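PDB 3E6E: alanine racemase, which is a two-domain enzyme of the alanine racemase family, with an N-terminal TIM-barrel domain and a C-terminal domain rich in beta strands. Local coordinates for residues A[223-229]-A[241-246]. The protein carries 1 engineered substitution. Numbering follows the deposited sequence.
Sequences YGVAMYG and YALKPA. With DCS (D-[3-hydroxy-2-methyl-5-phosphonooxymethyl-pyridin-4-ylmethyl]-N,O-cycloserylamide), chain D.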
loop_
_atom_site.group_PDB
_atom_site.type_symbol
_atom_site.label_atom_id
_atom_site.label_comp_id
_atom_site.label_asym_id
_atom_site.label_seq_id
_atom_site.Cartn_x
_atom_site.Cartn_y
_atom_site.Cartn_z
ATOM N N TYR A 223 -3.720 21.268 -10.129
ATOM C CA TYR A 223 -3.265 21.278 -8.741
ATOM C C TYR A 223 -3.385 19.933 -8.004
ATOM O O TYR A 223 -4.495 19.437 -7.776
ATOM C CB TYR A 223 -4.039 22.343 -7.964
ATOM C CG TYR A 223 -3.201 23.120 -6.969
ATOM C CD1 TYR A 223 -3.776 23.660 -5.826
ATOM C CD2 TYR A 223 -1.838 23.343 -7.187
ATOM C CE1 TYR A 223 -3.027 24.398 -4.926
ATOM C CE2 TYR A 223 -1.082 24.086 -6.289
ATOM C CZ TYR A 223 -1.685 24.610 -5.161
ATOM O OH TYR A 223 -0.953 25.359 -4.262
ATOM N N GLY A 224 -2.246 19.367 -7.609
ATOM C CA GLY A 224 -2.263 18.102 -6.903
ATOM C C GLY A 224 -1.881 18.129 -5.426
ATOM O O GLY A 224 -2.668 18.537 -4.571
ATOM N N VAL A 225 -0.656 17.687 -5.141
ATOM C CA VAL A 225 -0.119 17.600 -3.783
ATOM C C VAL A 225 -0.291 18.797 -2.876
ATOM O O VAL A 225 -0.476 18.636 -1.663
ATOM C CB VAL A 225 1.374 17.265 -3.798
ATOM C CG1 VAL A 225 1.560 15.895 -4.323
ATOM C CG2 VAL A 225 2.121 18.271 -4.623
ATOM N N ALA A 226 -0.213 19.991 -3.440
ATOM C CA ALA A 226 -0.353 21.167 -2.617
ATOM C C ALA A 226 -1.758 21.291 -2.041
ATOM O O ALA A 226 -1.931 21.847 -0.961
ATOM C CB ALA A 226 0.004 22.399 -3.403
ATOM N N MET A 227 -2.770 20.771 -2.727
ATOM C CA MET A 227 -4.115 20.913 -2.173
ATOM C C MET A 227 -4.309 20.008 -0.960
ATOM O O MET A 227 -5.362 20.016 -0.321
ATOM C CB MET A 227 -5.204 20.673 -3.239
ATOM C CG MET A 227 -5.383 19.273 -3.752
ATOM S SD MET A 227 -6.661 19.293 -5.080
ATOM C CE MET A 227 -6.915 17.500 -5.335
ATOM N N TYR A 228 -3.265 19.247 -0.641
ATOM C CA TYR A 228 -3.271 18.347 0.505
ATOM C C TYR A 228 -2.331 18.899 1.583
ATOM O O TYR A 228 -2.135 18.282 2.626
ATOM C CB TYR A 228 -2.826 16.953 0.076
ATOM C CG TYR A 228 -3.672 16.348 -1.028
ATOM C CD1 TYR A 228 -4.960 15.875 -0.778
ATOM C CD2 TYR A 228 -3.178 16.248 -2.331
ATOM C CE1 TYR A 228 -5.735 15.317 -1.800
ATOM C CE2 TYR A 228 -3.945 15.692 -3.363
ATOM C CZ TYR A 228 -5.219 15.229 -3.094
ATOM O OH TYR A 228 -5.960 14.673 -4.120
ATOM N N GLY A 229 -1.758 20.068 1.311
ATOM C CA GLY A 229 -0.863 20.724 2.250
ATOM C C GLY A 229 0.576 20.237 2.295
ATOM O O GLY A 229 1.259 20.406 3.313
ATOM N N TYR A 241 2.778 30.229 -0.381
ATOM C CA TYR A 241 1.720 30.510 0.581
ATOM C C TYR A 241 1.611 29.334 1.553
ATOM O O TYR A 241 2.017 28.211 1.237
ATOM C CB TYR A 241 0.389 30.772 -0.138
ATOM C CG TYR A 241 -0.282 29.559 -0.750
ATOM C CD1 TYR A 241 -1.131 28.753 0.004
ATOM C CD2 TYR A 241 -0.071 29.220 -2.089
ATOM C CE1 TYR A 241 -1.754 27.641 -0.560
ATOM C CE2 TYR A 241 -0.688 28.110 -2.658
ATOM C CZ TYR A 241 -1.526 27.329 -1.891
ATOM O OH TYR A 241 -2.140 26.234 -2.438
ATOM N N ALA A 242 1.075 29.606 2.739
ATOM C CA ALA A 242 0.924 28.611 3.795
ATOM C C ALA A 242 0.095 27.411 3.405
ATOM O O ALA A 242 -1.116 27.522 3.241
ATOM C CB ALA A 242 0.314 29.254 5.008
ATOM N N LEU A 243 0.752 26.263 3.261
ATOM C CA LEU A 243 0.063 25.023 2.921
ATOM C C LEU A 243 -0.312 24.395 4.256
ATOM O O LEU A 243 0.484 24.415 5.188
ATOM C CB LEU A 243 0.989 24.080 2.142
ATOM C CG LEU A 243 1.371 24.479 0.712
ATOM C CD1 LEU A 243 2.426 23.516 0.168
ATOM C CD2 LEU A 243 0.115 24.481 -0.170
ATOM N N LYS A 244 -1.523 23.855 4.357
ATOM C CA LYS A 244 -1.974 23.247 5.603
ATOM C C LYS A 244 -2.194 21.754 5.420
ATOM O O LYS A 244 -3.124 21.326 4.730
ATOM C CB LYS A 244 -3.268 23.907 6.076
ATOM C CG LYS A 244 -3.941 23.192 7.250
ATOM C CD LYS A 244 -5.354 23.731 7.507
ATOM C CE LYS A 244 -5.344 25.145 8.067
ATOM N NZ LYS A 244 -4.915 25.160 9.496
ATOM N N PRO A 245 -1.335 20.935 6.037
ATOM C CA PRO A 245 -1.454 19.481 5.929
ATOM C C PRO A 245 -2.873 19.007 6.223
ATOM O O PRO A 245 -3.484 19.416 7.210
ATOM C CB PRO A 245 -0.440 18.989 6.953
ATOM C CG PRO A 245 0.635 20.042 6.872
ATOM C CD PRO A 245 -0.190 21.304 6.888
ATOM N N ALA A 246 -3.395 18.149 5.357
ATOM C CA ALA A 246 -4.747 17.633 5.527
ATOM C C ALA A 246 -4.762 16.217 6.092
ATOM O O ALA A 246 -5.769 15.774 6.631
ATOM C CB ALA A 246 -5.473 17.655 4.192
HETATM N N1 DCS D . -0.688 16.601 -14.194
HETATM C C2 DCS D . -0.234 15.315 -14.635
HETATM C C2A DCS D . -0.210 14.955 -16.108
HETATM C C3 DCS D . 0.190 14.410 -13.656
HETATM O O3 DCS D . 0.630 13.175 -13.986
HETATM C C4 DCS D . 0.146 14.815 -12.260
HETATM C C4A DCS D . 0.610 13.847 -11.189
HETATM C C5 DCS D . -0.334 16.156 -11.919
HETATM C C6 DCS D . -0.737 17.004 -12.889
HETATM C C5A DCS D . -0.411 16.670 -10.502
HETATM O O4P DCS D . 0.919 16.803 -9.993
HETATM P P DCS D . 1.301 17.316 -8.535
HETATM O O1P DCS D . 0.802 18.673 -8.430
HETATM O O2P DCS D . 0.695 16.427 -7.549
HETATM O O3P DCS D . 2.757 17.297 -8.432
HETATM N N DCS D . 2.049 13.435 -11.440
HETATM C CA DCS D . 2.702 12.541 -10.579
HETATM C C DCS D . 2.969 11.168 -10.858
HETATM O O DCS D . 2.602 10.495 -11.988
HETATM N ND DCS D . 3.630 10.657 -9.848
HETATM O OG DCS D . 3.810 11.642 -8.899
HETATM C CB DCS D . 3.243 12.782 -9.347
#
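Y228 and A246 tie the 3-10 turn that follows strand 220-223, the last strand of the TIM barrel, to the loop that leads into strand 249-259. A246 N donates to Y228 O at 3.0 Å, with the donor 43° out of the carbonyl plane. The CA-H of P245 also points at Y228 O, and G229 CA lies 3.4 Å from K244 O in a second CA-H...O contact. Without a side chain, G229 can bring its backbone this close to K244, and its positive phi comes easily to glycine. L243, with CG beside its own backbone N (chi1 -70°), directs CD2 to A226, whose small CB it meets at 3.8 Å. Farther along, the Y223 and Y241 rings arrive from opposite directions and join through their hydroxyls, in a bond modelled doubtfully short. Tyrosine suits both places because its long ring carries a hydroxyl across the gap between the two main chains. Behind this layer, the Y228 ring stacks with Y44 and H46, its OH bonded to V38 O. G224 N makes a weak bond to O1P of the DCS phosphate, and S207 N also binds DCS; V225 N, opening the 3-10 segment, donates to O2P at 3.0 Å, nearly straight at 164°.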